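PDB 2PNW: membrane-bound lytic murein transglycosylase from Agrobacterium tumefaciens, which probably cleaves the glycosidic bond between N-acetylmuramic acid and N-acetylglucosamine in peptidoglycan, forming a 1,6-anhydromuramic acid end, as lytic transglycosylases of the MltA family do. Local coordinates for residues A[228-236]-A[346-354]; A[281-290]-A[333-341]. All coordinates share one frame; numbering follows the deposited sequence. Where two conformers were deposited one is given.

Contact 1: residues A[228-236]-A[346-354]; sequences DPKTISMQT and GELAGTVRN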
# COMPACT_ATOMS: atom_id res chain seq x y z
N ASP A 228 17.18 -15.95 -9.21
CA ASP A 228 17.47 -15.38 -10.53
C ASP A 228 16.72 -14.06 -10.73
O ASP A 228 15.49 -14.04 -10.64
CB ASP A 228 17.02 -16.42 -11.58
CG ASP A 228 17.34 -16.02 -13.02
OD1 ASP A 228 17.80 -14.88 -13.30
OD2 ASP A 228 17.09 -16.87 -13.90
N PRO A 229 17.44 -12.96 -11.01
CA PRO A 229 16.73 -11.69 -11.23
C PRO A 229 15.73 -11.72 -12.39
O PRO A 229 14.79 -10.94 -12.41
CB PRO A 229 17.85 -10.68 -11.50
CG PRO A 229 19.05 -11.49 -11.85
CD PRO A 229 18.91 -12.78 -11.10
N LYS A 230 15.94 -12.62 -13.35
CA LYS A 230 15.02 -12.72 -14.49
C LYS A 230 13.67 -13.33 -14.13
O LYS A 230 12.67 -13.11 -14.83
CB LYS A 230 15.67 -13.50 -15.64
CG LYS A 230 16.71 -12.67 -16.41
CD LYS A 230 17.19 -13.41 -17.66
CE LYS A 230 17.73 -12.46 -18.72
NZ LYS A 230 19.16 -12.05 -18.48
N THR A 231 13.61 -14.07 -13.03
CA THR A 231 12.38 -14.78 -12.68
C THR A 231 11.82 -14.40 -11.32
O THR A 231 10.75 -14.89 -10.95
CB THR A 231 12.57 -16.31 -12.67
OG1 THR A 231 13.62 -16.64 -11.75
CG2 THR A 231 12.92 -16.83 -14.06
N ILE A 232 12.53 -13.57 -10.56
CA ILE A 232 12.10 -13.33 -9.17
C ILE A 232 10.66 -12.84 -9.14
O ILE A 232 10.25 -12.02 -9.97
CB ILE A 232 13.07 -12.40 -8.37
CG1 ILE A 232 12.65 -12.35 -6.89
CG2 ILE A 232 13.18 -11.00 -9.00
CD1 ILE A 232 13.72 -11.86 -5.97
N SER A 233 9.88 -13.39 -8.21
CA SER A 233 8.48 -13.01 -7.97
C SER A 233 8.13 -13.39 -6.54
O SER A 233 8.90 -14.11 -5.90
CB SER A 233 7.57 -13.81 -8.91
OG SER A 233 7.75 -15.21 -8.68
N MET A 234 6.97 -12.94 -6.03
CA MET A 234 6.51 -13.42 -4.72
C MET A 234 6.57 -14.94 -4.66
O MET A 234 6.98 -15.54 -3.65
CB MET A 234 5.08 -12.94 -4.40
CG MET A 234 4.47 -13.65 -3.21
SD MET A 234 2.83 -13.10 -2.61
CE MET A 234 1.69 -14.29 -3.26
N GLN A 235 6.14 -15.59 -5.74
CA GLN A 235 6.07 -17.05 -5.81
C GLN A 235 7.46 -17.71 -5.65
O GLN A 235 7.60 -18.67 -4.89
CB GLN A 235 5.42 -17.51 -7.13
CG GLN A 235 3.90 -17.29 -7.20
CD GLN A 235 3.49 -15.94 -7.81
OE1 GLN A 235 4.26 -14.97 -7.80
NE2 GLN A 235 2.27 -15.89 -8.36
N THR A 236 8.47 -17.21 -6.35
CA THR A 236 9.80 -17.83 -6.23
C THR A 236 10.47 -17.55 -4.87
O THR A 236 11.23 -18.38 -4.36
CB THR A 236 10.75 -17.45 -7.37
OG1 THR A 236 11.09 -16.05 -7.30
CG2 THR A 236 10.09 -17.74 -8.72
N GLY A 346 -3.53 -12.65 -5.00
CA GLY A 346 -2.09 -12.79 -4.68
C GLY A 346 -1.27 -13.36 -5.82
O GLY A 346 -0.15 -12.92 -6.11
N GLU A 347 -1.83 -14.36 -6.48
CA GLU A 347 -1.12 -14.97 -7.61
C GLU A 347 -0.91 -13.93 -8.70
O GLU A 347 0.18 -13.84 -9.26
CB GLU A 347 -1.88 -16.21 -8.12
CG GLU A 347 -1.88 -17.38 -7.11
CD GLU A 347 -0.49 -17.73 -6.62
OE1 GLU A 347 0.32 -18.22 -7.43
OE2 GLU A 347 -0.19 -17.51 -5.42
N LEU A 348 -1.94 -13.13 -8.96
CA LEU A 348 -1.87 -12.06 -9.96
C LEU A 348 -0.84 -11.01 -9.60
O LEU A 348 -0.05 -10.58 -10.45
CB LEU A 348 -3.24 -11.41 -10.12
CG LEU A 348 -4.34 -12.23 -10.81
CD1 LEU A 348 -5.63 -11.46 -10.76
CD2 LEU A 348 -3.96 -12.56 -12.25
N ALA A 349 -0.83 -10.61 -8.33
CA ALA A 349 0.06 -9.56 -7.88
C ALA A 349 1.53 -9.99 -7.91
O ALA A 349 2.42 -9.17 -8.17
CB ALA A 349 -0.34 -9.14 -6.44
N GLY A 350 1.76 -11.28 -7.63
CA GLY A 350 3.11 -11.79 -7.33
C GLY A 350 4.15 -11.61 -8.43
O GLY A 350 5.36 -11.57 -8.14
N THR A 351 3.68 -11.51 -9.67
CA THR A 351 4.56 -11.39 -10.83
C THR A 351 4.58 -9.99 -11.48
O THR A 351 5.29 -9.77 -12.47
CB THR A 351 4.22 -12.45 -11.90
OG1 THR A 351 2.86 -12.29 -12.33
CG2 THR A 351 4.42 -13.88 -11.34
N VAL A 352 3.82 -9.03 -10.93
CA VAL A 352 3.79 -7.69 -11.51
C VAL A 352 5.11 -7.00 -11.21
O VAL A 352 5.50 -6.86 -10.04
CB VAL A 352 2.59 -6.81 -11.00
CG1 VAL A 352 2.65 -5.39 -11.61
CG2 VAL A 352 1.28 -7.49 -11.31
N ARG A 353 5.78 -6.56 -12.26
CA ARG A 353 7.10 -5.95 -12.16
C ARG A 353 7.36 -5.39 -13.55
O ARG A 353 8.05 -6.01 -14.37
CB ARG A 353 8.13 -7.03 -11.73
CG ARG A 353 9.55 -6.55 -11.55
CD ARG A 353 10.46 -7.58 -10.82
NE ARG A 353 10.45 -8.94 -11.38
CZ ARG A 353 11.16 -9.35 -12.45
NH1 ARG A 353 11.94 -8.52 -13.13
NH2 ARG A 353 11.07 -10.62 -12.85
N ASN A 354 6.76 -4.23 -13.85
CA ASN A 354 6.63 -3.78 -15.24
C ASN A 354 6.88 -2.30 -15.40
O ASN A 354 6.52 -1.49 -14.53
CB ASN A 354 5.24 -4.09 -15.82
CG ASN A 354 4.97 -5.58 -15.98
OD1 ASN A 354 4.59 -6.27 -15.03
ND2 ASN A 354 5.11 -6.08 -17.21

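Contact 2: residues A[281-290]-A[333-341]; sequences LVAGRALAVD and ARGDIFTGS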
# COMPACT_ATOMS: atom_id res chain seq x y z
N LEU A 281 -9.79 0.14 -0.17
CA LEU A 281 -9.19 -0.01 -1.49
C LEU A 281 -10.16 -0.66 -2.46
O LEU A 281 -11.09 -1.35 -2.05
CB LEU A 281 -7.91 -0.85 -1.39
CG LEU A 281 -6.83 -0.25 -0.48
CD1 LEU A 281 -5.52 -1.03 -0.67
CD2 LEU A 281 -6.61 1.23 -0.70
N VAL A 282 -9.94 -0.47 -3.75
CA VAL A 282 -10.84 -1.04 -4.77
C VAL A 282 -9.96 -1.89 -5.67
O VAL A 282 -9.01 -1.36 -6.28
CB VAL A 282 -11.46 0.07 -5.64
CG1 VAL A 282 -12.35 -0.54 -6.74
CG2 VAL A 282 -12.27 1.07 -4.76
N ALA A 283 -10.25 -3.19 -5.74
CA ALA A 283 -9.46 -4.11 -6.55
C ALA A 283 -9.29 -3.59 -7.96
O ALA A 283 -10.28 -3.24 -8.62
CB ALA A 283 -10.11 -5.51 -6.57
N GLY A 284 -8.04 -3.54 -8.41
CA GLY A 284 -7.71 -3.15 -9.77
C GLY A 284 -7.76 -1.64 -10.03
O GLY A 284 -7.40 -1.20 -11.10
N ARG A 285 -8.18 -0.85 -9.03
CA ARG A 285 -8.34 0.59 -9.26
C ARG A 285 -7.64 1.47 -8.22
O ARG A 285 -7.67 2.69 -8.34
CB ARG A 285 -9.83 0.97 -9.32
CG ARG A 285 -10.58 0.39 -10.53
CD ARG A 285 -10.27 1.20 -11.77
NE ARG A 285 -10.71 0.48 -12.97
CZ ARG A 285 -10.74 1.01 -14.19
NH1 ARG A 285 -10.36 2.27 -14.39
NH2 ARG A 285 -11.13 0.25 -15.22
N ALA A 286 -7.07 0.87 -7.17
CA ALA A 286 -6.32 1.60 -6.17
C ALA A 286 -4.82 1.43 -6.37
O ALA A 286 -4.32 0.30 -6.53
CB ALA A 286 -6.71 1.13 -4.76
N LEU A 287 -4.10 2.55 -6.31
CA LEU A 287 -2.66 2.54 -6.52
C LEU A 287 -1.99 3.07 -5.27
O LEU A 287 -2.46 4.05 -4.69
CB LEU A 287 -2.32 3.48 -7.67
CG LEU A 287 -0.88 3.59 -8.18
CD1 LEU A 287 -0.45 2.32 -8.93
CD2 LEU A 287 -0.75 4.81 -9.08
N ALA A 288 -0.89 2.45 -4.86
CA ALA A 288 -0.07 2.97 -3.76
C ALA A 288 1.02 3.79 -4.41
O ALA A 288 1.53 3.42 -5.48
CB ALA A 288 0.51 1.86 -2.91
N VAL A 289 1.32 4.94 -3.81
CA VAL A 289 2.25 5.91 -4.40
C VAL A 289 3.23 6.37 -3.33
O VAL A 289 3.07 6.05 -2.15
CB VAL A 289 1.48 7.14 -4.96
CG1 VAL A 289 0.49 6.69 -6.05
CG2 VAL A 289 0.73 7.87 -3.80
N ASP A 290 4.23 7.14 -3.75
CA ASP A 290 5.21 7.72 -2.83
C ASP A 290 4.54 8.80 -1.99
O ASP A 290 4.10 9.82 -2.54
CB ASP A 290 6.38 8.32 -3.64
CG ASP A 290 7.54 8.80 -2.77
OD1 ASP A 290 7.29 9.32 -1.67
OD2 ASP A 290 8.71 8.66 -3.22
N ALA A 333 7.24 8.34 -10.30
CA ALA A 333 6.51 7.46 -11.18
C ALA A 333 6.65 6.00 -10.78
O ALA A 333 6.85 5.12 -11.62
CB ALA A 333 6.88 7.69 -12.64
N ARG A 334 6.53 5.75 -9.47
CA ARG A 334 6.55 4.41 -8.89
C ARG A 334 5.18 4.10 -8.28
O ARG A 334 4.61 4.94 -7.56
CB ARG A 334 7.63 4.34 -7.82
CG ARG A 334 7.80 2.99 -7.16
CD ARG A 334 8.47 1.95 -8.05
NE ARG A 334 8.76 0.75 -7.25
CZ ARG A 334 7.93 -0.28 -7.08
NH1 ARG A 334 6.74 -0.30 -7.66
NH2 ARG A 334 8.31 -1.30 -6.32
N GLY A 335 4.65 2.90 -8.54
CA GLY A 335 3.34 2.54 -7.99
C GLY A 335 3.17 1.07 -7.66
O GLY A 335 3.87 0.20 -8.20
N ASP A 336 2.23 0.79 -6.77
CA ASP A 336 1.91 -0.58 -6.42
C ASP A 336 0.41 -0.72 -6.69
O ASP A 336 -0.41 -0.05 -6.05
CB ASP A 336 2.17 -0.79 -4.94
CG ASP A 336 2.85 -2.12 -4.63
OD1 ASP A 336 3.14 -2.90 -5.53
OD2 ASP A 336 3.11 -2.36 -3.44
N ILE A 337 0.07 -1.60 -7.63
CA ILE A 337 -1.32 -1.82 -8.05
C ILE A 337 -1.99 -2.81 -7.11
O ILE A 337 -1.50 -3.92 -6.90
CB ILE A 337 -1.37 -2.42 -9.50
CG1 ILE A 337 -0.81 -1.44 -10.53
CG2 ILE A 337 -2.79 -2.89 -9.85
CD1 ILE A 337 -0.34 -2.13 -11.82
N PHE A 338 -3.12 -2.39 -6.53
CA PHE A 338 -3.90 -3.27 -5.67
C PHE A 338 -4.73 -4.25 -6.50
O PHE A 338 -5.62 -3.84 -7.24
CB PHE A 338 -4.85 -2.47 -4.75
CG PHE A 338 -5.66 -3.35 -3.81
CD1 PHE A 338 -5.01 -4.10 -2.81
CD2 PHE A 338 -7.06 -3.41 -3.90
CE1 PHE A 338 -5.75 -4.92 -1.92
CE2 PHE A 338 -7.81 -4.24 -3.02
CZ PHE A 338 -7.15 -5.00 -2.03
N THR A 339 -4.45 -5.55 -6.39
CA THR A 339 -5.15 -6.53 -7.24
C THR A 339 -6.41 -7.11 -6.61
O THR A 339 -7.20 -7.76 -7.31
CB THR A 339 -4.25 -7.70 -7.69
OG1 THR A 339 -3.80 -8.39 -6.54
CG2 THR A 339 -3.06 -7.22 -8.50
N GLY A 340 -6.59 -6.92 -5.31
CA GLY A 340 -7.77 -7.47 -4.64
C GLY A 340 -7.40 -8.31 -3.43
O GLY A 340 -6.30 -8.16 -2.87
N SER A 341 -8.30 -9.20 -3.04
CA SER A 341 -8.23 -9.92 -1.80
C SER A 341 -8.25 -11.43 -2.06
O SER A 341 -9.00 -11.90 -2.94
CB SER A 341 -9.40 -9.52 -0.87
OG SER A 341 -9.40 -8.11 -0.61
O HOH W 1 4.75 7.45 -6.53

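Contact 1: residues A[228-236]-A[346-354]
Met-234 and Gly-350 meet where the N terminus of helix 234-243, closed by a capping box of Ser-233 and Thr-236, abuts the end of helix 343-350. It is a surface contact that joins the region of the MltA-specific insert to that of the 3D domain.

The backbone bond comes first: Met-234 N donates to Gly-350 O at 3.0 Å, with an N-H...O angle of 156°. This first helical amide thus finds an acceptor near the end of helix 343-350. The capping box orders the donor side. Ser-233 OG accepts from Thr-236 N (3.2 Å), while Thr-236 OG1 accepts in return from Ser-233 N (3.1 Å).

Next to it lies the amide of Gln-235. A bend at chi2 (92°) swings this amide toward the neighbouring helix, where NE2 serves two acceptors of one residue. It reaches Glu-347 O at 3.1 Å, lying in the carbonyl plane on a lone pair, and Glu-347 OE1 at 3.2 Å, which it meets from above the carboxylate. The amide and carboxylate planes stand 86° apart. The other branch, Gln-235 OE1, rests 3.4 Å from Gly-350 CA, an approach that the missing side chain of the glycine permits. Thr-351 CG2 packs beside this amide oxygen and also near Ser-233 CB.

Farther along, Arg-353 reaches back over the loop ahead of the capped helix. Its NH2 donates to Ile-232 O at 3.3 Å; the oxygen is approached on a lone pair but lies tilted from the guanidinium plane, so the bond is bent. NE adds a weak bond to the same oxygen, while Lys-230 O lies at the guanidinium edge. Ile-232 CG2 lies over one face, 4.0 Å above the plane and offset toward the rim, on the NE side.

Contact 2: residues A[281-290]-A[333-341]
Ala-288 and Asp-336 form a hydrogen-bonded antiparallel pair between strands 286-288 and 334-341, in a region consistent with the double-psi beta-barrel to which 3D domains are related. The short strand axes run at 142°, antiparallel with a marked twist.

Four backbone hydrogen bonds hold the register. Ala-288 N donates to Asp-336 O (2.8 Å) and Asp-336 N to Ala-288 O (3.0 Å). Phe-338 N gives to Ala-286 O (2.9 Å), and beyond the regular pairing Gly-284, whose phi is positive, gives its N-H to Phe-338 O (2.7 Å). Past the other end a water spans the strands, accepting from Asp-290 N and donating to Arg-334 O.

Apolar packing differs between the two sheet faces. On one, Leu-287 CD1 sits 4.1 Å from Ile-337 CG1 and leans over the bare CA of Gly-335. On the other, Ala-288 CB touches Asp-336 CB (3.7 Å); the carboxylate leads away from strand 286-288, and its OD1 is hydrogen-bonded to Thr-99 OG1 of strand 96-109.

The Phe-338 ring has its CG anti to the backbone N (chi1 -179°), which sets it against residues 281-283. Leu-281 CB makes a CH-pi contact over one face, 4.0 Å from the ring centroid and 23° off the normal, while Gly-340 N lies over the centre of the opposite face. Val-282 meets the ring edge through its carbonyl group.

Backbone bonding thus fixes the register, whereas Phe-338, with Leu-281 on one face and Gly-340 N on the other, packs the loop leading into strand 286-288 against its own strand by dispersion.

From the N terminus, the chain passes 228-236, then 281-290, then 333-341 and finally 346-354, so contact 2 lies wholly within the loop that contact 1 closes, and the two do not cross. The inner loop of 42 residues contains strands 299-304 and 316-324 and no helix; the outer one spans 109 residues and brings helix 343-350 back onto the N terminus of helix 234-243. Strand 334-341 runs into helix 343-350, which makes the two contacts neighbours: their centres are about 16 Å apart, and Ala-349 CB packs against Thr-339 OG1 at 3.5 Å. Contact 2 pairs strands within the probably barrel-like 3D region, while contact 1 joins it to the region of the MltA-specific insert.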